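Non-heme chloroperoxidase CPO-A1 (Streptomyces aureofaciens, PDB 1A8Q) catalyses the halogenation of organic compounds, brominating as well as chlorinating, without a haem group, and may be a chlorinating enzyme of 7-chlorotetracycline biosynthesis. Local coordinates at residues L117-P122 / H252-V257; E160-A165 / D223-I228; W35-K40 / G259-F264; G27-G32 / D178-M183. All blocks are in the same frame, centred on the assembly; numbering follows the deposited sequence.

Overall arrangement
From the N terminus, the loop after strand 21-25 is the first to be tied down: contact 4 holds residues 27-32 against helix 174-184. Just beyond it, contact 3 joins the start of helix 36-44 to the start of helix 260-272 and closes the widest loop, inside which contacts 1 and 2 are nested. Contact 1 brings the end of strand 112-118 to the loop carrying His252; within its loop lies contact 2, between the end of helix 137-162 and the loop carrying Asp223. Contact 4 crosses the other three along the chain. Contacts 1 and 2 meet at His252 ND1 and Asp223 OD2, 2.8 Å apart, while Phe162 and Phe180 join contacts 2 and 4.

Contact 1. Residues L117-P122 / H252-V257; sequences LLSAIP and HGIAMV
Ser119, just past the end of strand 112-118, meets the His252 ring with its carbonyl O and CB, and Ile254 with its hydroxyl. Its carbonyl O lies 3.3 Å from His252 CE1, at the edge of the imidazole and near the ring plane, while Ser119 CB comes 3.8 Å from ND1 of the same ring. For His252, chi1 (-170°) sets CG anti to the backbone N, and chi2 (58°) turns the ring so that CE1 faces Ser119 O. Both ring nitrogens are engaged beyond the two segments: ND1 bonds to Asp223 OD2 and NE2 to Ser94 OG, so the ring is fixed in rotation by a bond at each nitrogen.

Ser119 OG takes the position anti to its own carbonyl carbon (chi1 -50°), which puts it 3.7 Å from Ile254 CD1 and within bonding distance of a water. This water donates to Ser119 OG at 2.7 Å and to His252 O at 2.6 Å, and accepts a weak bond from Ile254 N. It joins the serine hydroxyl to the backbone of 252-257, where no direct hydrogen bond spans the segments. Beside the water bridge, apolar branches close the gap. Leu118 and Ile254 cross obliquely, with their CD1 atoms 4.0 Å apart. The other branch, Leu118 CD2, meets Ala255 CB at 4.2 Å, and Phe264 of helix 260-272 touches both Leu118 and Ile254.

All five touching residues are buried, and the arrangement packs the histidine loop against a strand end beside the Ser94-His252-Asp223 catalytic triad of the alpha/beta hydrolase fold.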
loop_
_atom_site.group_PDB
_atom_site.type_symbol
_atom_site.label_atom_id
_atom_site.label_comp_id
_atom_site.label_asym_id
_atom_site.label_seq_id
_atom_site.Cartn_x
_atom_site.Cartn_y
_atom_site.Cartn_z
ATOM N N LEU A 117 -4.586 -3.969 6.270
ATOM C CA LEU A 117 -3.560 -4.358 5.293
ATOM C C LEU A 117 -4.307 -4.866 4.086
ATOM O O LEU A 117 -4.896 -5.942 4.099
ATOM C CB LEU A 117 -2.680 -5.477 5.892
ATOM C CG LEU A 117 -1.691 -5.068 6.981
ATOM C CD1 LEU A 117 -0.996 -6.374 7.426
ATOM C CD2 LEU A 117 -0.597 -4.120 6.537
ATOM N N LEU A 118 -4.341 -4.072 3.004
ATOM C CA LEU A 118 -5.041 -4.502 1.791
ATOM C C LEU A 118 -4.057 -4.995 0.759
ATOM O O LEU A 118 -3.174 -4.210 0.317
ATOM C CB LEU A 118 -5.756 -3.220 1.220
ATOM C CG LEU A 118 -6.448 -3.429 -0.132
ATOM C CD1 LEU A 118 -7.602 -4.411 -0.087
ATOM C CD2 LEU A 118 -7.012 -2.087 -0.663
ATOM N N SER A 119 -4.151 -6.255 0.388
ATOM C CA SER A 119 -3.303 -6.875 -0.651
ATOM C C SER A 119 -1.852 -6.522 -0.387
ATOM O O SER A 119 -1.140 -6.089 -1.313
ATOM C CB SER A 119 -3.726 -6.350 -2.033
ATOM O OG SER A 119 -5.172 -6.466 -2.180
ATOM N N ALA A 120 -1.387 -6.723 0.849
ATOM C CA ALA A 120 -0.122 -6.217 1.292
ATOM C C ALA A 120 0.995 -7.260 1.296
ATOM O O ALA A 120 0.719 -8.446 1.461
ATOM C CB ALA A 120 -0.293 -5.645 2.705
ATOM N N ILE A 121 2.217 -6.771 1.200
ATOM C CA ILE A 121 3.376 -7.644 1.132
ATOM C C ILE A 121 3.773 -8.430 2.375
ATOM O O ILE A 121 4.452 -9.449 2.145
ATOM C CB ILE A 121 4.606 -6.865 0.618
ATOM C CG1 ILE A 121 5.048 -5.772 1.589
ATOM C CG2 ILE A 121 4.320 -6.314 -0.800
ATOM C CD1 ILE A 121 6.355 -5.084 1.163
ATOM N N PRO A 122 3.494 -8.042 3.595
ATOM C CA PRO A 122 3.973 -8.853 4.749
ATOM C C PRO A 122 3.379 -10.225 4.673
ATOM O O PRO A 122 2.282 -10.464 4.174
ATOM C CB PRO A 122 3.528 -8.070 5.986
ATOM C CG PRO A 122 3.386 -6.652 5.474
ATOM C CD PRO A 122 2.820 -6.852 4.078
ATOM N N HIS A 252 -5.224 -7.305 -7.604
ATOM C CA HIS A 252 -4.357 -6.513 -6.773
ATOM C C HIS A 252 -4.888 -5.075 -6.680
ATOM O O HIS A 252 -4.506 -4.346 -5.765
ATOM C CB HIS A 252 -2.936 -6.454 -7.388
ATOM C CG HIS A 252 -1.920 -5.852 -6.452
ATOM N ND1 HIS A 252 -1.714 -6.419 -5.208
ATOM C CD2 HIS A 252 -1.064 -4.826 -6.517
ATOM C CE1 HIS A 252 -0.828 -5.723 -4.536
ATOM N NE2 HIS A 252 -0.356 -4.771 -5.324
ATOM N N GLY A 253 -5.787 -4.661 -7.566
ATOM C CA GLY A 253 -6.261 -3.292 -7.600
ATOM C C GLY A 253 -7.685 -3.097 -7.063
ATOM O O GLY A 253 -8.378 -2.173 -7.518
ATOM N N ILE A 254 -8.016 -3.779 -5.978
ATOM C CA ILE A 254 -9.351 -3.696 -5.366
ATOM C C ILE A 254 -9.828 -2.296 -5.084
ATOM O O ILE A 254 -11.024 -1.998 -5.347
ATOM C CB ILE A 254 -9.317 -4.515 -4.044
ATOM C CG1 ILE A 254 -9.300 -6.024 -4.316
ATOM C CG2 ILE A 254 -10.484 -4.156 -3.138
ATOM C CD1 ILE A 254 -8.764 -6.775 -3.088
ATOM N N ALA A 255 -8.984 -1.351 -4.636
ATOM C CA ALA A 255 -9.465 -0.035 -4.243
ATOM C C ALA A 255 -9.914 0.815 -5.438
ATOM O O ALA A 255 -10.621 1.807 -5.209
ATOM C CB ALA A 255 -8.355 0.730 -3.520
ATOM N N MET A 256 -9.471 0.474 -6.652
ATOM C CA MET A 256 -9.785 1.279 -7.827
ATOM C C MET A 256 -10.731 0.645 -8.818
ATOM O O MET A 256 -11.238 1.314 -9.733
ATOM C CB MET A 256 -8.423 1.556 -8.563
ATOM C CG MET A 256 -7.639 2.627 -7.832
ATOM S SD MET A 256 -5.888 2.602 -8.424
ATOM C CE MET A 256 -5.319 1.159 -7.579
ATOM N N VAL A 257 -11.003 -0.664 -8.712
ATOM C CA VAL A 257 -11.798 -1.351 -9.747
ATOM C C VAL A 257 -13.285 -1.295 -9.398
ATOM O O VAL A 257 -13.669 -1.565 -8.260
ATOM C CB VAL A 257 -11.379 -2.833 -9.819
ATOM C CG1 VAL A 257 -12.319 -3.621 -10.740
ATOM C CG2 VAL A 257 -9.958 -3.022 -10.360
HETATM O O HOH W 1 -5.969 -4.244 -3.566
#

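Contact 2. Residues E160-A165 / D223-I228; sequences EGFFSA and DQVVPI
Gln224 lies against Gly161 and Ser164 at the end of helix 137-162. Its CB lies 3.7 Å from Gly161 O, and its CG, anti to its own carbonyl carbon, passes Ser164 OG. Extended beyond CG (chi2 177°), the chain brings CD to 3.6 Å from the same OG. At the tip, OE1 is 3.8 Å from Gly161 CA, whereas NE2 packs beside Ser164 CB at 3.5 Å and bonds to Asn166 OD1. NE2 nears Ser164 OG at too poor an angle for a hydrogen bond; that hydroxyl is bonded to Asp222 O.

A water forms the polar link, accepting from Gln224 N at 2.9 Å and placed to donate to Ser164 OG and, at 2.8 Å, to Gly161 O, though it cannot serve every acceptor in reach. Val225 sets CG2 3.9 Å from Phe162 CA.

The helix ends here in a Schellman motif: Ala165 N bonds to Glu160 O and Ser164 N to Gly161 O. Within the loop 223-228, Asp223 OD1 accepts from Val225 N in an Asx turn and, from 54° above the carboxylate plane, from Val226 N at 2.8 Å. These bonds fix the carboxylate while its OD2 takes His252 ND1, as in the acid loop of an alpha/beta hydrolase catalytic triad.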
loop_
_atom_site.group_PDB
_atom_site.type_symbol
_atom_site.label_atom_id
_atom_site.label_comp_id
_atom_site.label_asym_id
_atom_site.label_seq_id
_atom_site.Cartn_x
_atom_site.Cartn_y
_atom_site.Cartn_z
ATOM N N GLU A 160 -2.152 -4.528 -16.849
ATOM C CA GLU A 160 -2.927 -5.726 -17.131
ATOM C C GLU A 160 -2.880 -6.720 -15.960
ATOM O O GLU A 160 -3.935 -7.121 -15.490
ATOM C CB GLU A 160 -2.419 -6.450 -18.385
ATOM C CG GLU A 160 -2.465 -5.570 -19.637
ATOM C CD GLU A 160 -3.896 -5.218 -20.035
ATOM O OE1 GLU A 160 -4.794 -6.082 -19.946
ATOM O OE2 GLU A 160 -4.144 -4.066 -20.455
ATOM N N GLY A 161 -1.682 -7.016 -15.480
ATOM C CA GLY A 161 -1.578 -7.924 -14.330
ATOM C C GLY A 161 -2.100 -7.280 -13.051
ATOM O O GLY A 161 -2.651 -7.963 -12.171
ATOM N N PHE A 162 -1.835 -5.980 -12.868
ATOM C CA PHE A 162 -2.204 -5.308 -11.625
ATOM C C PHE A 162 -3.713 -5.430 -11.390
ATOM O O PHE A 162 -4.160 -5.586 -10.258
ATOM C CB PHE A 162 -1.797 -3.840 -11.750
ATOM C CG PHE A 162 -1.793 -3.037 -10.487
ATOM C CD1 PHE A 162 -2.937 -2.373 -10.090
ATOM C CD2 PHE A 162 -0.611 -2.899 -9.777
ATOM C CE1 PHE A 162 -2.922 -1.597 -8.923
ATOM C CE2 PHE A 162 -0.582 -2.098 -8.646
ATOM C CZ PHE A 162 -1.748 -1.488 -8.250
ATOM N N PHE A 163 -4.511 -5.338 -12.446
ATOM C CA PHE A 163 -5.967 -5.378 -12.325
ATOM C C PHE A 163 -6.547 -6.709 -12.764
ATOM O O PHE A 163 -7.787 -6.819 -12.815
ATOM C CB PHE A 163 -6.594 -4.296 -13.257
ATOM C CG PHE A 163 -6.300 -2.892 -12.824
ATOM C CD1 PHE A 163 -6.734 -2.376 -11.632
ATOM C CD2 PHE A 163 -5.523 -2.064 -13.655
ATOM C CE1 PHE A 163 -6.462 -1.086 -11.213
ATOM C CE2 PHE A 163 -5.250 -0.765 -13.256
ATOM C CZ PHE A 163 -5.708 -0.268 -12.052
ATOM N N SER A 164 -5.725 -7.733 -13.006
ATOM C CA SER A 164 -6.214 -9.018 -13.512
ATOM C C SER A 164 -7.142 -8.791 -14.686
ATOM O O SER A 164 -8.187 -9.432 -14.886
ATOM C CB SER A 164 -6.974 -9.827 -12.425
ATOM O OG SER A 164 -6.036 -10.138 -11.408
ATOM N N ALA A 165 -6.684 -7.942 -15.633
ATOM C CA ALA A 165 -7.546 -7.555 -16.745
ATOM C C ALA A 165 -7.562 -8.594 -17.850
ATOM O O ALA A 165 -8.188 -8.409 -18.909
ATOM C CB ALA A 165 -7.036 -6.196 -17.255
ATOM N N ASP A 223 -4.963 -12.264 -7.018
ATOM C CA ASP A 223 -3.918 -11.215 -7.005
ATOM C C ASP A 223 -2.690 -11.775 -7.716
ATOM O O ASP A 223 -1.972 -12.666 -7.250
ATOM C CB ASP A 223 -3.675 -10.784 -5.565
ATOM C CG ASP A 223 -2.823 -9.544 -5.453
ATOM O OD1 ASP A 223 -1.910 -9.407 -6.310
ATOM O OD2 ASP A 223 -3.064 -8.756 -4.530
ATOM N N GLN A 224 -2.428 -11.169 -8.876
ATOM C CA GLN A 224 -1.315 -11.637 -9.731
ATOM C C GLN A 224 -0.038 -10.898 -9.439
ATOM O O GLN A 224 0.977 -11.069 -10.160
ATOM C CB GLN A 224 -1.754 -11.423 -11.192
ATOM C CG GLN A 224 -2.939 -12.241 -11.643
ATOM C CD GLN A 224 -3.418 -11.986 -13.057
ATOM O OE1 GLN A 224 -2.635 -11.531 -13.897
ATOM N NE2 GLN A 224 -4.678 -12.285 -13.346
ATOM N N VAL A 225 0.003 -10.064 -8.417
ATOM C CA VAL A 225 1.180 -9.264 -8.060
ATOM C C VAL A 225 1.719 -9.713 -6.697
ATOM O O VAL A 225 2.935 -9.938 -6.533
ATOM C CB VAL A 225 0.845 -7.763 -8.012
ATOM C CG1 VAL A 225 2.045 -6.886 -7.658
ATOM C CG2 VAL A 225 0.289 -7.279 -9.367
ATOM N N VAL A 226 0.832 -9.829 -5.709
ATOM C CA VAL A 226 1.187 -10.187 -4.335
ATOM C C VAL A 226 0.389 -11.440 -3.987
ATOM O O VAL A 226 -0.800 -11.378 -3.748
ATOM C CB VAL A 226 0.893 -9.024 -3.385
ATOM C CG1 VAL A 226 1.200 -9.373 -1.926
ATOM C CG2 VAL A 226 1.727 -7.781 -3.773
ATOM N N PRO A 227 1.022 -12.605 -3.989
ATOM C CA PRO A 227 0.286 -13.864 -3.886
ATOM C C PRO A 227 -0.333 -14.060 -2.519
ATOM O O PRO A 227 0.359 -13.982 -1.519
ATOM C CB PRO A 227 1.325 -14.938 -4.196
ATOM C CG PRO A 227 2.630 -14.279 -3.881
ATOM C CD PRO A 227 2.447 -12.841 -4.346
ATOM N N ILE A 228 -1.656 -14.324 -2.532
ATOM C CA ILE A 228 -2.348 -14.426 -1.256
ATOM C C ILE A 228 -1.761 -15.462 -0.327
ATOM O O ILE A 228 -1.659 -15.153 0.860
ATOM C CB ILE A 228 -3.859 -14.668 -1.489
ATOM C CG1 ILE A 228 -4.620 -14.571 -0.178
ATOM C CG2 ILE A 228 -4.144 -15.980 -2.211
ATOM C CD1 ILE A 228 -6.136 -14.574 -0.378
HETATM O O HOH W 2 -4.023 -8.947 -9.957
#

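Contact 3. Residues W35-K40 / G259-F264; sequences WQDQLK and GDKEKF
Asp37 and Lys261 join the opening turns of two helices on the alpha/beta hydrolase fold, helix 36-44 and the C-terminal helix 260-272. The axes of 36-40 and 260-264 approach to 10.5 Å at a crossing angle of -37°, a spacing bridged by side chains.

The electrostatic part is a salt bridge. Lys261 CG sits between its backbone N and carbonyl carbon (chi1 73°), and the chain beyond is fully extended, crossing Asp37 at about a right angle. Its NZ donates to Asp37 OD1 at 2.8 Å, approaching from 45° above the carboxylate plane. A water accepts from Lys261 NZ and donates to Asp37 OD2, so both carboxylate oxygens are linked to the ammonium group, one directly and one through solvent.

Polar and apolar atoms meet at Gln38. Its NE2 lies 4.1 Å from Lys261 CB, and this amide nitrogen bonds to Ala255 O, in the loop that precedes 260-272, and to Asn265 OD1, in that helix itself.

Purely apolar contact lies deeper, where Trp35 and Phe264 are buried. CZ3 of Trp35 stands 4.4 Å from Phe264 CE2, which lies at the indole edge, near its plane. Gln38 CG meets the edge of the phenyl ring, 4.1 Å from Phe264 CD2.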
loop_
_atom_site.group_PDB
_atom_site.type_symbol
_atom_site.label_atom_id
_atom_site.label_comp_id
_atom_site.label_asym_id
_atom_site.label_seq_id
_atom_site.Cartn_x
_atom_site.Cartn_y
_atom_site.Cartn_z
ATOM N N TRP A 35 -6.173 6.588 -3.736
ATOM C CA TRP A 35 -7.113 6.389 -2.641
ATOM C C TRP A 35 -8.273 7.376 -2.717
ATOM O O TRP A 35 -9.032 7.464 -1.741
ATOM C CB TRP A 35 -6.385 6.701 -1.329
ATOM C CG TRP A 35 -5.341 5.669 -0.945
ATOM C CD1 TRP A 35 -4.024 5.908 -0.736
ATOM C CD2 TRP A 35 -5.608 4.323 -0.525
ATOM N NE1 TRP A 35 -3.410 4.743 -0.272
ATOM C CE2 TRP A 35 -4.358 3.770 -0.134
ATOM C CE3 TRP A 35 -6.718 3.497 -0.551
ATOM C CZ2 TRP A 35 -4.259 2.434 0.289
ATOM C CZ3 TRP A 35 -6.641 2.179 -0.091
ATOM C CH2 TRP A 35 -5.378 1.649 0.284
ATOM N N GLN A 36 -8.435 8.151 -3.791
ATOM C CA GLN A 36 -9.499 9.170 -3.701
ATOM C C GLN A 36 -10.862 8.565 -3.419
ATOM O O GLN A 36 -11.631 9.233 -2.722
ATOM C CB GLN A 36 -9.532 9.973 -5.014
ATOM C CG GLN A 36 -8.272 10.872 -4.997
ATOM C CD GLN A 36 -8.521 12.211 -5.675
ATOM O OE1 GLN A 36 -9.656 12.693 -5.687
ATOM N NE2 GLN A 36 -7.457 12.797 -6.216
ATOM N N ASP A 37 -11.194 7.404 -3.973
ATOM C CA ASP A 37 -12.516 6.824 -3.692
ATOM C C ASP A 37 -12.688 6.575 -2.187
ATOM O O ASP A 37 -13.772 6.841 -1.648
ATOM C CB ASP A 37 -12.671 5.548 -4.471
ATOM C CG ASP A 37 -12.748 5.719 -5.985
ATOM O OD1 ASP A 37 -13.761 6.163 -6.543
ATOM O OD2 ASP A 37 -11.798 5.264 -6.639
ATOM N N GLN A 38 -11.674 6.009 -1.559
ATOM C CA GLN A 38 -11.750 5.700 -0.133
ATOM C C GLN A 38 -11.689 6.916 0.734
ATOM O O GLN A 38 -12.330 7.000 1.796
ATOM C CB GLN A 38 -10.579 4.734 0.282
ATOM C CG GLN A 38 -10.803 3.372 -0.332
ATOM C CD GLN A 38 -10.611 3.271 -1.821
ATOM O OE1 GLN A 38 -9.671 3.849 -2.370
ATOM N NE2 GLN A 38 -11.491 2.527 -2.477
ATOM N N LEU A 39 -10.929 7.959 0.327
ATOM C CA LEU A 39 -10.879 9.201 1.071
ATOM C C LEU A 39 -12.289 9.841 1.134
ATOM O O LEU A 39 -12.698 10.217 2.239
ATOM C CB LEU A 39 -9.983 10.228 0.335
ATOM C CG LEU A 39 -8.486 9.929 0.616
ATOM C CD1 LEU A 39 -7.702 10.767 -0.410
ATOM C CD2 LEU A 39 -8.067 10.280 2.021
ATOM N N LYS A 40 -12.993 9.859 0.026
ATOM C CA LYS A 40 -14.358 10.424 0.040
ATOM C C LYS A 40 -15.246 9.548 0.936
ATOM O O LYS A 40 -16.019 10.083 1.742
ATOM C CB LYS A 40 -14.938 10.572 -1.370
ATOM C CG LYS A 40 -16.450 10.946 -1.325
ATOM C CD LYS A 40 -16.954 11.326 -2.707
ATOM C CE LYS A 40 -18.499 11.415 -2.698
ATOM N NZ LYS A 40 -18.868 12.519 -1.773
ATOM N N GLY A 259 -16.969 -2.078 -8.493
ATOM C CA GLY A 259 -17.567 -3.252 -7.827
ATOM C C GLY A 259 -16.764 -3.643 -6.597
ATOM O O GLY A 259 -17.211 -3.592 -5.428
ATOM N N ASP A 260 -15.469 -3.964 -6.829
ATOM C CA ASP A 260 -14.625 -4.299 -5.694
ATOM C C ASP A 260 -14.405 -3.123 -4.799
ATOM O O ASP A 260 -14.261 -3.247 -3.593
ATOM C CB ASP A 260 -13.263 -4.826 -6.175
ATOM C CG ASP A 260 -13.368 -6.219 -6.777
ATOM O OD1 ASP A 260 -14.471 -6.735 -7.035
ATOM O OD2 ASP A 260 -12.310 -6.798 -7.051
ATOM N N LYS A 261 -14.244 -1.904 -5.400
ATOM C CA LYS A 261 -13.962 -0.777 -4.528
ATOM C C LYS A 261 -15.162 -0.477 -3.618
ATOM O O LYS A 261 -14.881 -0.014 -2.522
ATOM C CB LYS A 261 -13.536 0.439 -5.342
ATOM C CG LYS A 261 -14.678 1.095 -6.086
ATOM C CD LYS A 261 -14.013 2.298 -6.842
ATOM C CE LYS A 261 -15.016 3.072 -7.668
ATOM N NZ LYS A 261 -14.248 4.123 -8.461
ATOM N N GLU A 262 -16.395 -0.711 -4.042
ATOM C CA GLU A 262 -17.510 -0.473 -3.113
ATOM C C GLU A 262 -17.571 -1.543 -2.002
ATOM O O GLU A 262 -17.942 -1.189 -0.870
ATOM C CB GLU A 262 -18.833 -0.466 -3.863
ATOM C CG GLU A 262 -18.938 0.741 -4.787
ATOM C CD GLU A 262 -18.263 0.623 -6.128
ATOM O OE1 GLU A 262 -17.767 -0.415 -6.586
ATOM O OE2 GLU A 262 -18.190 1.649 -6.863
ATOM N N LYS A 263 -17.174 -2.748 -2.371
ATOM C CA LYS A 263 -17.122 -3.824 -1.357
ATOM C C LYS A 263 -16.086 -3.464 -0.318
ATOM O O LYS A 263 -16.313 -3.596 0.903
ATOM C CB LYS A 263 -16.884 -5.155 -2.064
ATOM C CG LYS A 263 -16.772 -6.385 -1.172
ATOM C CD LYS A 263 -16.213 -7.531 -2.031
ATOM C CE LYS A 263 -16.138 -8.808 -1.201
ATOM N NZ LYS A 263 -16.100 -9.966 -2.165
ATOM N N PHE A 264 -14.874 -2.998 -0.750
ATOM C CA PHE A 264 -13.851 -2.637 0.213
ATOM C C PHE A 264 -14.292 -1.460 1.043
ATOM O O PHE A 264 -14.087 -1.398 2.255
ATOM C CB PHE A 264 -12.498 -2.293 -0.497
ATOM C CG PHE A 264 -11.429 -1.888 0.474
ATOM C CD1 PHE A 264 -10.884 -2.834 1.367
ATOM C CD2 PHE A 264 -10.943 -0.598 0.524
ATOM C CE1 PHE A 264 -9.949 -2.437 2.295
ATOM C CE2 PHE A 264 -9.954 -0.217 1.410
ATOM C CZ PHE A 264 -9.447 -1.146 2.301
HETATM O O HOH W 3 -11.730 4.010 -9.614
#

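Contact 4. Residues G27-G32 / D178-M183; sequences GWPLNG and DAFWYM
Leu30 CG is anti to its own carbonyl carbon (chi1 -51°), and Phe180 CG is anti to its backbone N (chi1 180°); from CG atoms placed in this way the two side chains cross at about a right angle, with Leu30 CD2 oblique to the phenyl ring. They join the loop after strand 21-25 of the alpha/beta hydrolase fold to helix 174-184, one of the helices inserted between strands 112-118 and 215-220, the region that forms the cap in this fold.

Leu30 CD2 carries much of the contact. It lies 3.7 Å from Phe180 CD1 and 3.9 Å from Met183 CB, which places the methyl between two residues one helical turn apart. Met183 CE also comes within 4.1 Å of Leu30 CD2. Farther round the phenyl ring, Phe180 CZ meets Pro29 CD at 3.7 Å; the proline follows a cis peptide bond, and its ring crosses the phenyl side chain at about a right angle. Phe162 of helix 137-162 touches both Leu30 and Phe180, extending this apolar cluster toward His252.

The polar side of the contact is met by Asn31. Its amide nitrogen ND2 lies 3.6 Å from Met183 O and 3.8 Å from Met183 CB, and OD1 of the same amide accepts from Asp33 N. No direct hydrogen bond crosses the segments. A water does so instead: it accepts from Asn31 ND2 and donates to Leu30 O at 2.9 Å and to Met183 O at 2.8 Å.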
loop_
_atom_site.group_PDB
_atom_site.type_symbol
_atom_site.label_atom_id
_atom_site.label_comp_id
_atom_site.label_asym_id
_atom_site.label_seq_id
_atom_site.Cartn_x
_atom_site.Cartn_y
_atom_site.Cartn_z
ATOM N N GLY A 27 0.448 2.059 -2.672
ATOM C CA GLY A 27 1.421 1.054 -3.152
ATOM C C GLY A 27 2.264 1.574 -4.327
ATOM O O GLY A 27 2.151 2.713 -4.739
ATOM N N TRP A 28 3.095 0.665 -4.850
ATOM C CA TRP A 28 3.953 1.000 -5.994
ATOM C C TRP A 28 3.175 0.742 -7.246
ATOM O O TRP A 28 2.460 -0.271 -7.364
ATOM C CB TRP A 28 5.116 -0.008 -5.887
ATOM C CG TRP A 28 6.178 -0.078 -6.955
ATOM C CD1 TRP A 28 7.356 0.571 -6.965
ATOM C CD2 TRP A 28 6.157 -0.908 -8.128
ATOM N NE1 TRP A 28 8.092 0.234 -8.075
ATOM C CE2 TRP A 28 7.374 -0.677 -8.796
ATOM C CE3 TRP A 28 5.261 -1.819 -8.682
ATOM C CZ2 TRP A 28 7.728 -1.318 -9.989
ATOM C CZ3 TRP A 28 5.594 -2.460 -9.869
ATOM C CH2 TRP A 28 6.828 -2.192 -10.504
ATOM N N PRO A 29 3.406 1.522 -8.323
ATOM C CA PRO A 29 4.208 2.738 -8.338
ATOM C C PRO A 29 3.354 4.001 -8.343
ATOM O O PRO A 29 3.527 4.927 -9.168
ATOM C CB PRO A 29 4.809 2.569 -9.756
ATOM C CG PRO A 29 3.691 1.998 -10.579
ATOM C CD PRO A 29 2.839 1.177 -9.641
ATOM N N LEU A 30 2.367 4.033 -7.457
ATOM C CA LEU A 30 1.326 5.070 -7.524
ATOM C C LEU A 30 1.562 6.168 -6.541
ATOM O O LEU A 30 2.704 6.561 -6.290
ATOM C CB LEU A 30 -0.014 4.321 -7.308
ATOM C CG LEU A 30 -0.233 3.105 -8.200
ATOM C CD1 LEU A 30 -1.601 2.488 -7.856
ATOM C CD2 LEU A 30 -0.177 3.464 -9.684
ATOM N N ASN A 31 0.470 6.770 -6.034
ATOM C CA ASN A 31 0.605 7.873 -5.119
ATOM C C ASN A 31 -0.752 8.043 -4.408
ATOM O O ASN A 31 -1.559 7.142 -4.615
ATOM C CB ASN A 31 1.085 9.168 -5.788
ATOM C CG ASN A 31 0.184 9.640 -6.911
ATOM O OD1 ASN A 31 -0.987 9.937 -6.659
ATOM N ND2 ASN A 31 0.667 9.798 -8.158
ATOM N N GLY A 32 -0.924 9.051 -3.596
ATOM C CA GLY A 32 -2.158 9.191 -2.827
ATOM C C GLY A 32 -3.403 9.341 -3.668
ATOM O O GLY A 32 -4.516 9.051 -3.173
ATOM N N ASP A 178 -5.326 3.658 -17.887
ATOM C CA ASP A 178 -4.739 4.952 -18.189
ATOM C C ASP A 178 -4.393 5.720 -16.926
ATOM O O ASP A 178 -3.387 6.416 -16.841
ATOM C CB ASP A 178 -5.675 5.806 -19.066
ATOM C CG ASP A 178 -5.819 5.246 -20.472
ATOM O OD1 ASP A 178 -5.055 4.411 -20.969
ATOM O OD2 ASP A 178 -6.848 5.572 -21.101
ATOM N N ALA A 179 -5.237 5.608 -15.883
ATOM C CA ALA A 179 -4.924 6.304 -14.628
ATOM C C ALA A 179 -3.702 5.716 -13.897
ATOM O O ALA A 179 -2.953 6.445 -13.231
ATOM C CB ALA A 179 -6.142 6.271 -13.717
ATOM N N PHE A 180 -3.556 4.390 -14.003
ATOM C CA PHE A 180 -2.379 3.701 -13.465
ATOM C C PHE A 180 -1.116 4.317 -14.096
ATOM O O PHE A 180 -0.194 4.695 -13.362
ATOM C CB PHE A 180 -2.502 2.198 -13.796
ATOM C CG PHE A 180 -1.330 1.375 -13.286
ATOM C CD1 PHE A 180 -1.372 0.818 -12.019
ATOM C CD2 PHE A 180 -0.255 1.125 -14.119
ATOM C CE1 PHE A 180 -0.294 0.047 -11.590
ATOM C CE2 PHE A 180 0.816 0.345 -13.680
ATOM C CZ PHE A 180 0.778 -0.193 -12.408
ATOM N N TRP A 181 -1.146 4.348 -15.423
ATOM C CA TRP A 181 0.012 4.950 -16.138
ATOM C C TRP A 181 0.236 6.383 -15.712
ATOM O O TRP A 181 1.373 6.792 -15.455
ATOM C CB TRP A 181 -0.246 4.841 -17.637
ATOM C CG TRP A 181 0.765 5.551 -18.503
ATOM C CD1 TRP A 181 1.974 5.105 -18.905
ATOM C CD2 TRP A 181 0.579 6.865 -19.032
ATOM N NE1 TRP A 181 2.573 6.097 -19.706
ATOM C CE2 TRP A 181 1.724 7.159 -19.796
ATOM C CE3 TRP A 181 -0.444 7.808 -18.980
ATOM C CZ2 TRP A 181 1.881 8.367 -20.468
ATOM C CZ3 TRP A 181 -0.298 9.002 -19.669
ATOM C CH2 TRP A 181 0.887 9.295 -20.392
ATOM N N TYR A 182 -0.809 7.204 -15.633
ATOM C CA TYR A 182 -0.693 8.620 -15.260
ATOM C C TYR A 182 -0.061 8.799 -13.892
ATOM O O TYR A 182 0.801 9.673 -13.696
ATOM C CB TYR A 182 -2.134 9.198 -15.255
ATOM C CG TYR A 182 -2.267 10.621 -14.781
ATOM C CD1 TYR A 182 -2.533 10.919 -13.452
ATOM C CD2 TYR A 182 -2.230 11.667 -15.714
ATOM C CE1 TYR A 182 -2.677 12.217 -13.010
ATOM C CE2 TYR A 182 -2.413 12.968 -15.278
ATOM C CZ TYR A 182 -2.668 13.230 -13.954
ATOM O OH TYR A 182 -2.816 14.514 -13.486
ATOM N N MET A 183 -0.478 8.009 -12.880
ATOM C CA MET A 183 0.126 8.086 -11.576
ATOM C C MET A 183 1.607 7.610 -11.628
ATOM O O MET A 183 2.419 8.243 -10.943
ATOM C CB MET A 183 -0.665 7.204 -10.551
ATOM C CG MET A 183 -2.030 7.918 -10.344
ATOM S SD MET A 183 -2.903 6.971 -9.023
ATOM C CE MET A 183 -3.636 5.726 -10.050
HETATM O O HOH W 4 3.590 8.368 -8.428
#